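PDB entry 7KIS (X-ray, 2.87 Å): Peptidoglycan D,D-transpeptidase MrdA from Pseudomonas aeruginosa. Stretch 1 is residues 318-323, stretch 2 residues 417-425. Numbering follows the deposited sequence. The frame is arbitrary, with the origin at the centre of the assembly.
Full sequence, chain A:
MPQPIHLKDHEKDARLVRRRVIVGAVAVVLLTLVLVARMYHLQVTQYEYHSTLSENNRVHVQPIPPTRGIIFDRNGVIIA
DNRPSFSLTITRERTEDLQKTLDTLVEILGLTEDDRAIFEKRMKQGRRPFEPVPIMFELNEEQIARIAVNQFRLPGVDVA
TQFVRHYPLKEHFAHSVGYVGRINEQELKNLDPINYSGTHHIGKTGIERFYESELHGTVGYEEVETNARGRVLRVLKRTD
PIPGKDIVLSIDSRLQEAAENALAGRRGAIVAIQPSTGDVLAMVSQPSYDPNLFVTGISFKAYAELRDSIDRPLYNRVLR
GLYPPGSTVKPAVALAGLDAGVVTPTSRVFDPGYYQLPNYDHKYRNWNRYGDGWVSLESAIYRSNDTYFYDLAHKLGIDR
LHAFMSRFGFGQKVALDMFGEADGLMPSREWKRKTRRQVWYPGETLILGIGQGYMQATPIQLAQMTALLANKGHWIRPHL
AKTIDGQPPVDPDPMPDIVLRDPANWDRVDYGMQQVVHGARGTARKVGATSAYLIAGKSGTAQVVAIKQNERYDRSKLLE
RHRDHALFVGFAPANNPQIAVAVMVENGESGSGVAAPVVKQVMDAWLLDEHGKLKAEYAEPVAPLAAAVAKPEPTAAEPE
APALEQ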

# COMPACT_ATOMS: atom_id res chain seq x y z
N VAL A 318 -4.75 4.80 -3.08
CA VAL A 318 -3.92 4.08 -2.12
C VAL A 318 -4.66 3.89 -0.80
O VAL A 318 -4.60 2.82 -0.18
N LEU A 319 -5.38 4.92 -0.36
CA LEU A 319 -5.97 4.94 0.97
C LEU A 319 -7.44 4.55 0.99
O LEU A 319 -7.87 3.81 1.88
N ARG A 320 -8.23 5.02 0.02
CA ARG A 320 -9.65 4.74 -0.03
C ARG A 320 -10.04 3.90 -1.23
O ARG A 320 -11.24 3.72 -1.49
N GLY A 321 -9.07 3.37 -1.97
CA GLY A 321 -9.37 2.44 -3.04
C GLY A 321 -9.31 1.01 -2.56
O GLY A 321 -8.22 0.48 -2.28
N LEU A 322 -10.46 0.37 -2.45
CA LEU A 322 -10.57 -0.97 -1.88
C LEU A 322 -10.85 -1.96 -3.00
O LEU A 322 -11.82 -1.82 -3.75
N TYR A 323 -9.99 -2.98 -3.11
CA TYR A 323 -10.07 -3.96 -4.17
C TYR A 323 -9.93 -5.36 -3.60
O TYR A 323 -9.17 -5.57 -2.64
N ASP A 417 0.83 7.26 9.77
CA ASP A 417 0.47 8.66 9.57
C ASP A 417 -0.12 8.89 8.18
O ASP A 417 0.39 9.66 7.37
N MET A 418 -1.22 8.21 7.88
CA MET A 418 -1.93 8.38 6.62
C MET A 418 -3.37 8.78 6.91
O MET A 418 -4.12 8.00 7.52
N PHE A 419 -3.75 9.97 6.47
CA PHE A 419 -5.07 10.51 6.79
C PHE A 419 -6.15 9.85 5.95
O PHE A 419 -6.06 9.80 4.72
N GLY A 420 -7.18 9.34 6.63
CA GLY A 420 -8.33 8.79 5.93
C GLY A 420 -8.09 7.44 5.31
O GLY A 420 -8.67 7.14 4.26
N GLU A 421 -7.24 6.61 5.91
CA GLU A 421 -7.00 5.28 5.39
C GLU A 421 -8.22 4.40 5.65
O GLU A 421 -8.67 4.26 6.79
N ALA A 422 -8.75 3.80 4.59
CA ALA A 422 -9.90 2.92 4.73
C ALA A 422 -9.48 1.63 5.42
O ALA A 422 -8.39 1.11 5.18
N ASP A 423 -10.36 1.12 6.28
CA ASP A 423 -10.01 -0.05 7.07
C ASP A 423 -9.83 -1.28 6.19
O ASP A 423 -8.95 -2.11 6.45
N GLY A 424 -10.60 -1.39 5.11
CA GLY A 424 -10.68 -2.63 4.38
C GLY A 424 -11.62 -3.59 5.09
O GLY A 424 -12.23 -3.27 6.11
N LEU A 425 -11.73 -4.79 4.54
CA LEU A 425 -12.61 -5.80 5.13
C LEU A 425 -11.94 -7.16 5.05
O LEU A 425 -11.56 -7.61 3.96

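A small, largely apolar contact, burying 411 Å² over both sides, joins the two stretches and is pinned by one backbone hydrogen bond, from A422 N to L319 O (2.8 Å, N-H...O angle 164°). L319 gives up the most surface. Its CA-to-CB bond runs sideways, and the m,t rotamer (chi1 -58°, chi2 -169°) lays the isobutyl group against the type II turn from M418 to E421: L319 CD1 lies 3.3 Å from F419 O, while L319 CD2 meets M418 SD at 3.5 Å and E421 CG at 3.9 Å. M418 points toward stretch 1 in an extended m,t,t conformation, which brings its sulfur to the leucine. E421 (chi1 t, chi2 t) offers its aliphatic part here; its carboxylate oxygens find their hydrogen bonds outside the two stretches.

R320 also starts out sideways, but its m,t,t chain (chi4 90°) carries the guanidinium nearer the turn. G420 O lies over one face of that group, and R320 CG approaches the same oxygen at 3.4 Å. R320 NH2 is 3.4 Å from F419 O, yet the angle is too poor for a hydrogen bond; NH2 also comes within 4.0 Å of CD2 on the F419 ring (chi1 t). The arginine therefore packs on the turn without a hydrogen bond to it. G420 has positive phi, which itself favours glycine, and an ideal CB there would sit 2.2 Å from R320 NH2, a clash.

Farther along, A422 and L322 point toward each other's stretches. L322 (chi1 m, chi2 off-rotamer at 114°) places CD2 3.7 Å from A422 CB and 3.5 Å from G424 CA, so one methyl touches both residues. A422 CB also lies 4.1 Å from R320 CA. Between A422 and G424, D423 points away, while the side chains of Y323 and D417 are out of reach.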

# COMPACT_ATOMS: atom_id res chain seq x y z
CB VAL A 318 -2.58 4.81 -1.91
CG1 VAL A 318 -1.83 4.23 -0.73
CG2 VAL A 318 -1.73 4.73 -3.17
CB LEU A 319 -5.82 6.33 1.59
CG LEU A 319 -4.38 6.82 1.71
CD1 LEU A 319 -4.30 8.07 2.57
CD2 LEU A 319 -3.49 5.72 2.27
CB ARG A 320 -10.44 6.05 -0.02
CG ARG A 320 -10.11 6.95 1.16
CD ARG A 320 -10.71 8.33 1.02
NE ARG A 320 -10.21 9.25 2.04
CZ ARG A 320 -9.13 10.00 1.90
NH1 ARG A 320 -8.43 9.96 0.77
NH2 ARG A 320 -8.74 10.81 2.88
CB LEU A 322 -11.67 -1.01 -0.82
CG LEU A 322 -11.46 0.06 0.26
CD1 LEU A 322 -12.55 1.11 0.22
CD2 LEU A 322 -11.35 -0.57 1.64
CB TYR A 323 -8.98 -3.73 -5.22
CG TYR A 323 -8.83 -2.29 -5.65
CD1 TYR A 323 -9.64 -1.75 -6.64
CD2 TYR A 323 -7.89 -1.46 -5.06
CE1 TYR A 323 -9.51 -0.44 -7.04
CE2 TYR A 323 -7.75 -0.14 -5.44
CZ TYR A 323 -8.57 0.37 -6.43
OH TYR A 323 -8.44 1.68 -6.83
CB ASP A 417 1.69 9.55 9.79
CG ASP A 417 2.94 9.02 9.11
OD1 ASP A 417 2.80 8.23 8.15
OD2 ASP A 417 4.06 9.40 9.52
CB MET A 418 -1.86 7.11 5.78
CG MET A 418 -0.50 6.88 5.14
SD MET A 418 -0.46 5.48 4.00
CE MET A 418 1.28 5.42 3.60
CB PHE A 419 -5.12 12.02 6.59
CG PHE A 419 -6.48 12.60 6.86
CD1 PHE A 419 -6.98 12.65 8.16
CD2 PHE A 419 -7.28 13.06 5.83
CE1 PHE A 419 -8.23 13.16 8.42
CE2 PHE A 419 -8.54 13.57 6.08
CZ PHE A 419 -9.02 13.62 7.38
CB GLU A 421 -5.75 4.67 6.03
CG GLU A 421 -5.07 3.60 5.20
CD GLU A 421 -4.07 2.79 6.02
OE1 GLU A 421 -3.98 1.56 5.80
OE2 GLU A 421 -3.39 3.38 6.88
CB ALA A 422 -10.52 2.62 3.36
CB ASP A 423 -11.09 -0.33 8.11
CG ASP A 423 -10.93 0.52 9.35
OD1 ASP A 423 -9.78 0.71 9.81
OD2 ASP A 423 -11.96 0.99 9.89
CB LEU A 425 -13.97 -5.83 4.43
CG LEU A 425 -14.97 -6.85 4.99
CD1 LEU A 425 -15.25 -6.57 6.46
CD2 LEU A 425 -16.25 -6.84 4.19